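Local coordinates for De novo protein based on the inhibitor Amoebiasin-1 (Entamoeba histolytica, PDB 5SWK), which derives from a chagasin-family inhibitor of cysteine proteases and probably blocks such enzymes, possibly guarding the cytosol against proteases leaking from damaged vesicles, at residues G29-G34 with V49-D54; W37-D40 with S46-V49; Y67-T72 with I81-R86. All blocks are in the same frame, centred on the assembly; numbering follows the deposited sequence.

How the contacts relate
Contacts 2 and 3 both bridge the two facing sheets, with centres about 4 Å apart, whereas contact 1 lies at one end of the fold, its centre about 13 Å from that of contact 2 and 12 Å from that of contact 3. Strand pairing joins contacts 2 and 3, as in Asp40 N to Val82 O at 2.7 Å. Val49 belongs to both contact 1 and contact 2. The loop of contact 1, which probably corresponds to the BC loop of this inhibitor family, is tied to contact 3 by Asn30 N to Tyr85 OH at 3.0 Å and by packing of Pro31 CB on Tyr67 OH at 3.3 Å.

Contact 1: residues G29-G34 with V49-D54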
loop_
_atom_site.group_PDB
_atom_site.type_symbol
_atom_site.label_atom_id
_atom_site.label_comp_id
_atom_site.label_asym_id
_atom_site.label_seq_id
_atom_site.Cartn_x
_atom_site.Cartn_y
_atom_site.Cartn_z
ATOM N N GLY D 29 10.244 5.090 -19.101
ATOM C CA GLY D 29 10.409 4.880 -17.678
ATOM C C GLY D 29 11.891 4.882 -17.350
ATOM O O GLY D 29 12.737 4.682 -18.233
ATOM N N ASN D 30 12.206 5.140 -16.085
ATOM C CA ASN D 30 13.583 5.095 -15.619
ATOM C C ASN D 30 13.705 4.350 -14.298
ATOM O O ASN D 30 13.693 4.966 -13.229
ATOM C CB ASN D 30 14.155 6.498 -15.461
ATOM C CG ASN D 30 15.663 6.482 -15.336
ATOM O OD1 ASN D 30 16.272 5.412 -15.208
ATOM N ND2 ASN D 30 16.276 7.655 -15.377
ATOM N N PRO D 31 13.822 3.022 -14.367
ATOM C CA PRO D 31 13.840 2.175 -13.171
ATOM C C PRO D 31 15.067 2.353 -12.264
ATOM O O PRO D 31 15.074 1.771 -11.178
ATOM C CB PRO D 31 13.795 0.757 -13.751
ATOM C CG PRO D 31 14.314 0.895 -15.141
ATOM C CD PRO D 31 13.826 2.227 -15.605
ATOM N N THR D 32 16.067 3.129 -12.673
ATOM C CA THR D 32 17.191 3.400 -11.782
ATOM C C THR D 32 16.755 4.276 -10.607
ATOM O O THR D 32 17.475 4.383 -9.620
ATOM C CB THR D 32 18.365 4.085 -12.502
ATOM O OG1 THR D 32 17.922 5.315 -13.083
ATOM C CG2 THR D 32 18.920 3.183 -13.591
ATOM N N THR D 33 15.580 4.901 -10.723
ATOM C CA THR D 33 15.014 5.703 -9.641
ATOM C C THR D 33 14.254 4.824 -8.663
ATOM O O THR D 33 13.892 5.259 -7.569
ATOM C CB THR D 33 14.039 6.782 -10.163
ATOM O OG1 THR D 33 12.939 6.143 -10.822
ATOM C CG2 THR D 33 14.739 7.715 -11.135
ATOM N N GLY D 34 13.997 3.590 -9.072
ATOM C CA GLY D 34 13.175 2.689 -8.290
ATOM C C GLY D 34 11.724 2.635 -8.744
ATOM O O GLY D 34 10.983 1.733 -8.347
ATOM N N VAL D 49 4.528 -7.358 -19.088
ATOM C CA VAL D 49 5.281 -6.118 -18.992
ATOM C C VAL D 49 6.776 -6.424 -19.060
ATOM O O VAL D 49 7.263 -7.308 -18.361
ATOM C CB VAL D 49 4.961 -5.361 -17.700
ATOM C CG1 VAL D 49 5.753 -4.079 -17.643
ATOM C CG2 VAL D 49 3.465 -5.058 -17.622
ATOM N N GLU D 50 7.489 -5.698 -19.914
ATOM C CA GLU D 50 8.926 -5.875 -20.079
ATOM C C GLU D 50 9.610 -4.517 -20.118
ATOM O O GLU D 50 9.097 -3.571 -20.722
ATOM C CB GLU D 50 9.236 -6.659 -21.361
ATOM N N TYR D 51 10.755 -4.416 -19.453
ATOM C CA TYR D 51 11.583 -3.231 -19.562
ATOM C C TYR D 51 12.614 -3.444 -20.649
ATOM O O TYR D 51 13.269 -4.484 -20.690
ATOM C CB TYR D 51 12.279 -2.913 -18.244
ATOM C CG TYR D 51 13.313 -1.810 -18.361
ATOM C CD1 TYR D 51 14.674 -2.101 -18.369
ATOM C CD2 TYR D 51 12.927 -0.484 -18.479
ATOM C CE1 TYR D 51 15.620 -1.089 -18.477
ATOM C CE2 TYR D 51 13.857 0.527 -18.589
ATOM C CZ TYR D 51 15.197 0.227 -18.581
ATOM O OH TYR D 51 16.121 1.243 -18.689
ATOM N N VAL D 52 12.746 -2.464 -21.535
ATOM C CA VAL D 52 13.750 -2.519 -22.589
ATOM C C VAL D 52 14.589 -1.262 -22.509
ATOM O O VAL D 52 14.088 -0.154 -22.702
ATOM C CB VAL D 52 13.121 -2.646 -23.989
ATOM C CG1 VAL D 52 14.196 -2.881 -25.034
ATOM C CG2 VAL D 52 12.108 -3.777 -24.013
ATOM N N ALA D 53 15.866 -1.435 -22.191
ATOM C CA ALA D 53 16.766 -0.303 -22.054
ATOM C C ALA D 53 16.919 0.425 -23.386
ATOM O O ALA D 53 16.932 -0.209 -24.440
ATOM C CB ALA D 53 18.122 -0.773 -21.539
ATOM N N ASP D 54 17.008 1.752 -23.343
ATOM C CA ASP D 54 17.399 2.510 -24.530
ATOM C C ASP D 54 18.860 2.198 -24.853
ATOM O O ASP D 54 19.752 2.460 -24.043
ATOM C CB ASP D 54 17.206 4.015 -24.327
ATOM C CG ASP D 54 15.746 4.435 -24.396
ATOM O OD1 ASP D 54 14.896 3.621 -24.819
ATOM O OD2 ASP D 54 15.450 5.590 -24.036
#
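Pro31 lies over one face of the Tyr51 ring, and this pair makes up nearly all of the 103 Å² buried between 29-34 and 49-54. The evidence for a CH-pi contact is geometric: Pro31 CG stands 3.7 Å from the centroid of the Tyr51 ring and 22° off its normal. That places Pro31 CG over the rim on the CE2/CZ side, and Pro31 CD lies just past that edge, 3.4 Å from Tyr51 CE2. With CG anti to the backbone N, Tyr51 sends its ring out from strand 45-53 to meet the proline coming from the opposite direction. Ala53 N lies above the other face of the ring, and Gly29 O approaches the edge near the ring plane, 4.3 Å from Tyr51 CE2. Tyr67 touches both Pro31 and Tyr51.

The short 3-10 turn that begins with Pro31 is internally bonded. Asn30 O accepts from Thr33 N at 3.1 Å and from Thr33 OG1 at 2.8 Å, the hydroxyl arriving almost in line with the carbonyl (C=O...donor angle 164°). Thr32 OG1 bonds Asn30 OD1 at 2.7 Å, but from 47° above the amide plane. Tyr85 OH, bonded to Asn30 N, anchors the start of the turn. Residues 30-34 belong to the probable BC loop of the chagasin-type (I42) inhibitors, one of the loops that such proteins insert into the protease active-site cleft.

Contact 2: residues W37-D40 with S46-V49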
loop_
_atom_site.group_PDB
_atom_site.type_symbol
_atom_site.label_atom_id
_atom_site.label_comp_id
_atom_site.label_asym_id
_atom_site.label_seq_id
_atom_site.Cartn_x
_atom_site.Cartn_y
_atom_site.Cartn_z
ATOM N N TRP D 37 6.716 0.937 -14.379
ATOM C CA TRP D 37 5.332 0.805 -14.816
ATOM C C TRP D 37 4.804 -0.573 -14.441
ATOM O O TRP D 37 5.417 -1.590 -14.765
ATOM C CB TRP D 37 5.212 1.033 -16.326
ATOM C CG TRP D 37 5.267 2.478 -16.713
ATOM C CD1 TRP D 37 6.316 3.140 -17.270
ATOM C CD2 TRP D 37 4.213 3.440 -16.566
ATOM N NE1 TRP D 37 5.983 4.462 -17.479
ATOM C CE2 TRP D 37 4.697 4.669 -17.054
ATOM C CE3 TRP D 37 2.909 3.380 -16.062
ATOM C CZ2 TRP D 37 3.920 5.832 -17.062
ATOM C CZ3 TRP D 37 2.136 4.537 -16.067
ATOM C CH2 TRP D 37 2.648 5.748 -16.560
ATOM N N VAL D 38 3.668 -0.601 -13.754
ATOM C CA VAL D 38 3.069 -1.850 -13.307
ATOM C C VAL D 38 1.574 -1.816 -13.598
ATOM O O VAL D 38 0.980 -0.740 -13.659
ATOM C CB VAL D 38 3.334 -2.091 -11.795
ATOM C CG1 VAL D 38 2.635 -1.052 -10.950
ATOM C CG2 VAL D 38 2.899 -3.477 -11.376
ATOM N N VAL D 39 0.973 -2.985 -13.809
ATOM C CA VAL D 39 -0.459 -3.068 -14.067
ATOM C C VAL D 39 -1.236 -2.909 -12.772
ATOM O O VAL D 39 -1.161 -3.764 -11.891
ATOM C CB VAL D 39 -0.852 -4.402 -14.721
ATOM C CG1 VAL D 39 -2.356 -4.456 -14.933
ATOM C CG2 VAL D 39 -0.111 -4.594 -16.049
ATOM N N ASP D 40 -1.974 -1.815 -12.651
ATOM C CA ASP D 40 -2.752 -1.570 -11.437
ATOM C C ASP D 40 -4.045 -2.373 -11.464
ATOM O O ASP D 40 -4.427 -2.981 -10.466
ATOM C CB ASP D 40 -3.044 -0.082 -11.274
ATOM C CG ASP D 40 -3.779 0.225 -9.984
ATOM O OD1 ASP D 40 -4.934 0.688 -10.057
ATOM O OD2 ASP D 40 -3.208 -0.011 -8.899
ATOM N N SER D 46 -5.314 -10.136 -21.037
ATOM C CA SER D 46 -4.108 -10.629 -20.384
ATOM C C SER D 46 -2.962 -9.705 -20.783
ATOM O O SER D 46 -3.083 -8.929 -21.733
ATOM C CB SER D 46 -3.809 -12.079 -20.766
ATOM O OG SER D 46 -3.428 -12.189 -22.125
ATOM N N ASN D 47 -1.855 -9.760 -20.061
ATOM C CA ASN D 47 -0.767 -8.852 -20.374
ATOM C C ASN D 47 0.597 -9.375 -19.968
ATOM O O ASN D 47 0.709 -10.292 -19.159
ATOM C CB ASN D 47 -0.999 -7.499 -19.701
ATOM C CG ASN D 47 -0.688 -7.530 -18.222
ATOM O OD1 ASN D 47 0.457 -7.341 -17.814
ATOM N ND2 ASN D 47 -1.703 -7.784 -17.410
ATOM N N THR D 48 1.627 -8.778 -20.555
ATOM C CA THR D 48 2.996 -8.938 -20.088
ATOM C C THR D 48 3.645 -7.566 -20.057
ATOM O O THR D 48 3.338 -6.706 -20.891
ATOM C CB THR D 48 3.825 -9.866 -20.985
ATOM O OG1 THR D 48 3.828 -9.342 -22.316
ATOM C CG2 THR D 48 3.257 -11.282 -20.991
ATOM N N VAL D 49 4.528 -7.358 -19.088
ATOM C CA VAL D 49 5.281 -6.118 -18.992
ATOM C C VAL D 49 6.776 -6.424 -19.060
ATOM O O VAL D 49 7.263 -7.308 -18.361
ATOM C CB VAL D 49 4.961 -5.361 -17.700
ATOM C CG1 VAL D 49 5.753 -4.079 -17.643
ATOM C CG2 VAL D 49 3.465 -5.058 -17.622
#
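Strand segments 37-40 and 46-49 run nearly antiparallel, at 161° between their N-to-C directions, with a closest axis approach of 8.2 Å; they belong to different sheets, 37-40 bonding to 82-84 and 46-49 to 70-72, and meet through side chains. Val39 is central to the 149 Å² buried here. Its CG2 branch points between Asn47 and Val49, touching Asn47 OD1 at 3.3 Å and Val49 CG2 at 3.9 Å. Against the Asn47 amide the methyl lies obliquely off the plane, beyond the oxygen-nitrogen end of the group, with OD1 its nearest atom: Val39 CG2 is 3.7 Å from Asn47 CG and 3.8 Å from Asn47 ND2. The first torsion of Asn47, 77°, places CG between the backbone N and the carbonyl carbon, and the amide meets Val39 from the opposite direction. Val39 CG1 is turned more to the side of the amide nitrogen, at 4.2 Å from Asn47 ND2.

Val49 uses both branches. While CG2 packs on Val39, Val49 CG1, anti to its own backbone N at a chi1 of -180°, rests 3.8 Å from Trp37 O, so that the methyl meets backbone rather than the indole. The indole turns off from 46-49: its NE1 is hydrogen-bonded to His28 O, and its ring meets those of Tyr67 and Tyr85 and packs on Phe103 of the second subunit. Val39 also touches Leu83, and Val49 touches Tyr67 and Ile69, which ties the contact to the neighbouring strands. The chain thus passes from one sheet to the other between strands 36-43 and 45-53, which then face each other through inward-pointing residues, as is characteristic of the immunoglobulin-like beta sandwich of the chagasin family.

Contact 3: residues Y67-T72 with I81-R86; sequences YHIKIT and IVLVYR
Ile69 and Leu83 meet end on between the two facing sheets of an immunoglobulin-like beta sandwich. The segments 67-72 and 81-86 are close to antiparallel (165°), but their axes stay 10.8 Å apart at the nearest point and no hydrogen bond crosses, which identifies a buried apolar interface rather than neighbouring strands of one sheet. Ile69 offers its long branch, with CG1 and CD1 both against the single methyl CD1 of Leu83. Leu83 holds its CG anti to the carbonyl carbon (chi1 -50°), and its extended chi2 of 176° then carries CD1 across the gap.

Two residues along each strand, Ile71 and Ile81 pass at a slant: the short CG2 branch of Ile71 meets the extended end of Ile81. Leu27 and Val39 continue the apolar layer around Leu83. Residues 81-85 also form an antiparallel ladder with a strand of the second subunit, whose Leu105 packs on Ile81 and Phe103 on Leu83, extending the sheet into that subunit.

The closest touches are Ile69 CD1 to Leu83 CD1 at 3.6 Å and Ile71 CG2 to Ile81 CD1 at 3.7 Å, with Ile81 CD1 also 4.3 Å from Ile69 CG2.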
loop_
_atom_site.group_PDB
_atom_site.type_symbol
_atom_site.label_atom_id
_atom_site.label_comp_id
_atom_site.label_asym_id
_atom_site.label_seq_id
_atom_site.Cartn_x
_atom_site.Cartn_y
_atom_site.Cartn_z
ATOM N N TYR D 67 9.011 0.750 -21.170
ATOM C CA TYR D 67 8.239 -0.406 -20.763
ATOM C C TYR D 67 7.323 -0.793 -21.902
ATOM O O TYR D 67 6.621 0.048 -22.464
ATOM C CB TYR D 67 7.451 -0.111 -19.478
ATOM C CG TYR D 67 8.351 -0.126 -18.269
ATOM C CD1 TYR D 67 8.482 -1.269 -17.489
ATOM C CD2 TYR D 67 9.103 0.990 -17.933
ATOM C CE1 TYR D 67 9.324 -1.289 -16.390
ATOM C CE2 TYR D 67 9.947 0.979 -16.848
ATOM C CZ TYR D 67 10.053 -0.160 -16.076
ATOM O OH TYR D 67 10.894 -0.158 -14.989
ATOM N N HIS D 68 7.377 -2.064 -22.266
ATOM C CA HIS D 68 6.512 -2.619 -23.282
ATOM C C HIS D 68 5.432 -3.414 -22.588
ATOM O O HIS D 68 5.706 -4.442 -21.965
ATOM C CB HIS D 68 7.295 -3.507 -24.254
ATOM C CG HIS D 68 8.259 -2.758 -25.123
ATOM N ND1 HIS D 68 8.270 -2.879 -26.498
ATOM C CD2 HIS D 68 9.255 -1.895 -24.814
ATOM C CE1 HIS D 68 9.231 -2.120 -26.996
ATOM N NE2 HIS D 68 9.842 -1.509 -25.996
ATOM N N ILE D 69 4.202 -2.927 -22.662
ATOM C CA ILE D 69 3.094 -3.661 -22.087
ATOM C C ILE D 69 2.267 -4.252 -23.217
ATOM O O ILE D 69 1.550 -3.549 -23.921
ATOM C CB ILE D 69 2.219 -2.787 -21.179
ATOM C CG1 ILE D 69 3.070 -2.132 -20.079
ATOM C CG2 ILE D 69 1.120 -3.633 -20.543
ATOM C CD1 ILE D 69 3.584 -0.744 -20.411
ATOM N N LYS D 70 2.394 -5.558 -23.392
ATOM C CA LYS D 70 1.697 -6.264 -24.448
ATOM C C LYS D 70 0.362 -6.759 -23.920
ATOM O O LYS D 70 0.325 -7.541 -22.977
ATOM C CB LYS D 70 2.554 -7.432 -24.959
ATOM C CG LYS D 70 1.888 -8.286 -26.026
ATOM N N ILE D 71 -0.736 -6.292 -24.505
ATOM C CA ILE D 71 -2.046 -6.754 -24.072
ATOM C C ILE D 71 -2.653 -7.674 -25.120
ATOM O O ILE D 71 -2.376 -7.545 -26.310
ATOM C CB ILE D 71 -3.017 -5.586 -23.792
ATOM C CG1 ILE D 71 -3.236 -4.749 -25.058
ATOM C CG2 ILE D 71 -2.510 -4.724 -22.636
ATOM C CD1 ILE D 71 -4.355 -3.719 -24.928
ATOM N N THR D 72 -3.470 -8.613 -24.657
ATOM C CA THR D 72 -4.192 -9.525 -25.532
ATOM C C THR D 72 -5.652 -9.572 -25.104
ATOM O O THR D 72 -5.944 -9.783 -23.925
ATOM C CB THR D 72 -3.606 -10.949 -25.488
ATOM O OG1 THR D 72 -2.223 -10.907 -25.853
ATOM C CG2 THR D 72 -4.352 -11.863 -26.451
ATOM N N ILE D 81 -7.473 -1.342 -19.144
ATOM C CA ILE D 81 -6.226 -1.554 -18.428
ATOM C C ILE D 81 -5.758 -0.240 -17.818
ATOM O O ILE D 81 -5.839 0.830 -18.439
ATOM C CB ILE D 81 -5.127 -2.179 -19.334
ATOM C CG1 ILE D 81 -3.914 -2.589 -18.493
ATOM C CG2 ILE D 81 -4.730 -1.243 -20.464
ATOM C CD1 ILE D 81 -2.953 -3.516 -19.208
ATOM N N VAL D 82 -5.334 -0.318 -16.560
ATOM C CA VAL D 82 -4.800 0.839 -15.863
ATOM C C VAL D 82 -3.391 0.507 -15.411
ATOM O O VAL D 82 -3.174 -0.481 -14.710
ATOM C CB VAL D 82 -5.653 1.242 -14.640
ATOM C CG1 VAL D 82 -5.056 2.468 -13.967
ATOM C CG2 VAL D 82 -7.101 1.503 -15.053
ATOM N N LEU D 83 -2.442 1.330 -15.835
ATOM C CA LEU D 83 -1.047 1.169 -15.463
ATOM C C LEU D 83 -0.650 2.325 -14.571
ATOM O O LEU D 83 -1.120 3.448 -14.751
ATOM C CB LEU D 83 -0.148 1.130 -16.701
ATOM C CG LEU D 83 -0.544 0.178 -17.831
ATOM C CD1 LEU D 83 0.395 0.353 -19.017
ATOM C CD2 LEU D 83 -0.520 -1.255 -17.342
ATOM N N VAL D 84 0.223 2.056 -13.611
ATOM C CA VAL D 84 0.682 3.102 -12.723
ATOM C C VAL D 84 2.213 3.096 -12.626
ATOM O O VAL D 84 2.841 2.039 -12.578
ATOM C CB VAL D 84 0.025 2.950 -11.328
ATOM C CG1 VAL D 84 0.297 1.580 -10.749
ATOM C CG2 VAL D 84 0.493 4.032 -10.396
ATOM N N TYR D 85 2.802 4.287 -12.646
ATOM C CA TYR D 85 4.244 4.447 -12.517
ATOM C C TYR D 85 4.552 4.681 -11.044
ATOM O O TYR D 85 4.426 5.807 -10.553
ATOM C CB TYR D 85 4.733 5.614 -13.382
ATOM C CG TYR D 85 6.236 5.744 -13.535
ATOM C CD1 TYR D 85 6.970 4.789 -14.234
ATOM C CD2 TYR D 85 6.910 6.845 -13.021
ATOM C CE1 TYR D 85 8.341 4.915 -14.393
ATOM C CE2 TYR D 85 8.278 6.985 -13.174
ATOM C CZ TYR D 85 8.989 6.017 -13.863
ATOM O OH TYR D 85 10.350 6.162 -14.020
ATOM N N ARG D 86 4.930 3.621 -10.336
ATOM C CA ARG D 86 5.054 3.711 -8.886
ATOM C C ARG D 86 6.342 3.093 -8.345
ATOM O O ARG D 86 7.054 2.374 -9.051
ATOM C CB ARG D 86 3.850 3.047 -8.209
ATOM C CG ARG D 86 3.809 1.539 -8.358
ATOM C CD ARG D 86 2.801 0.916 -7.397
#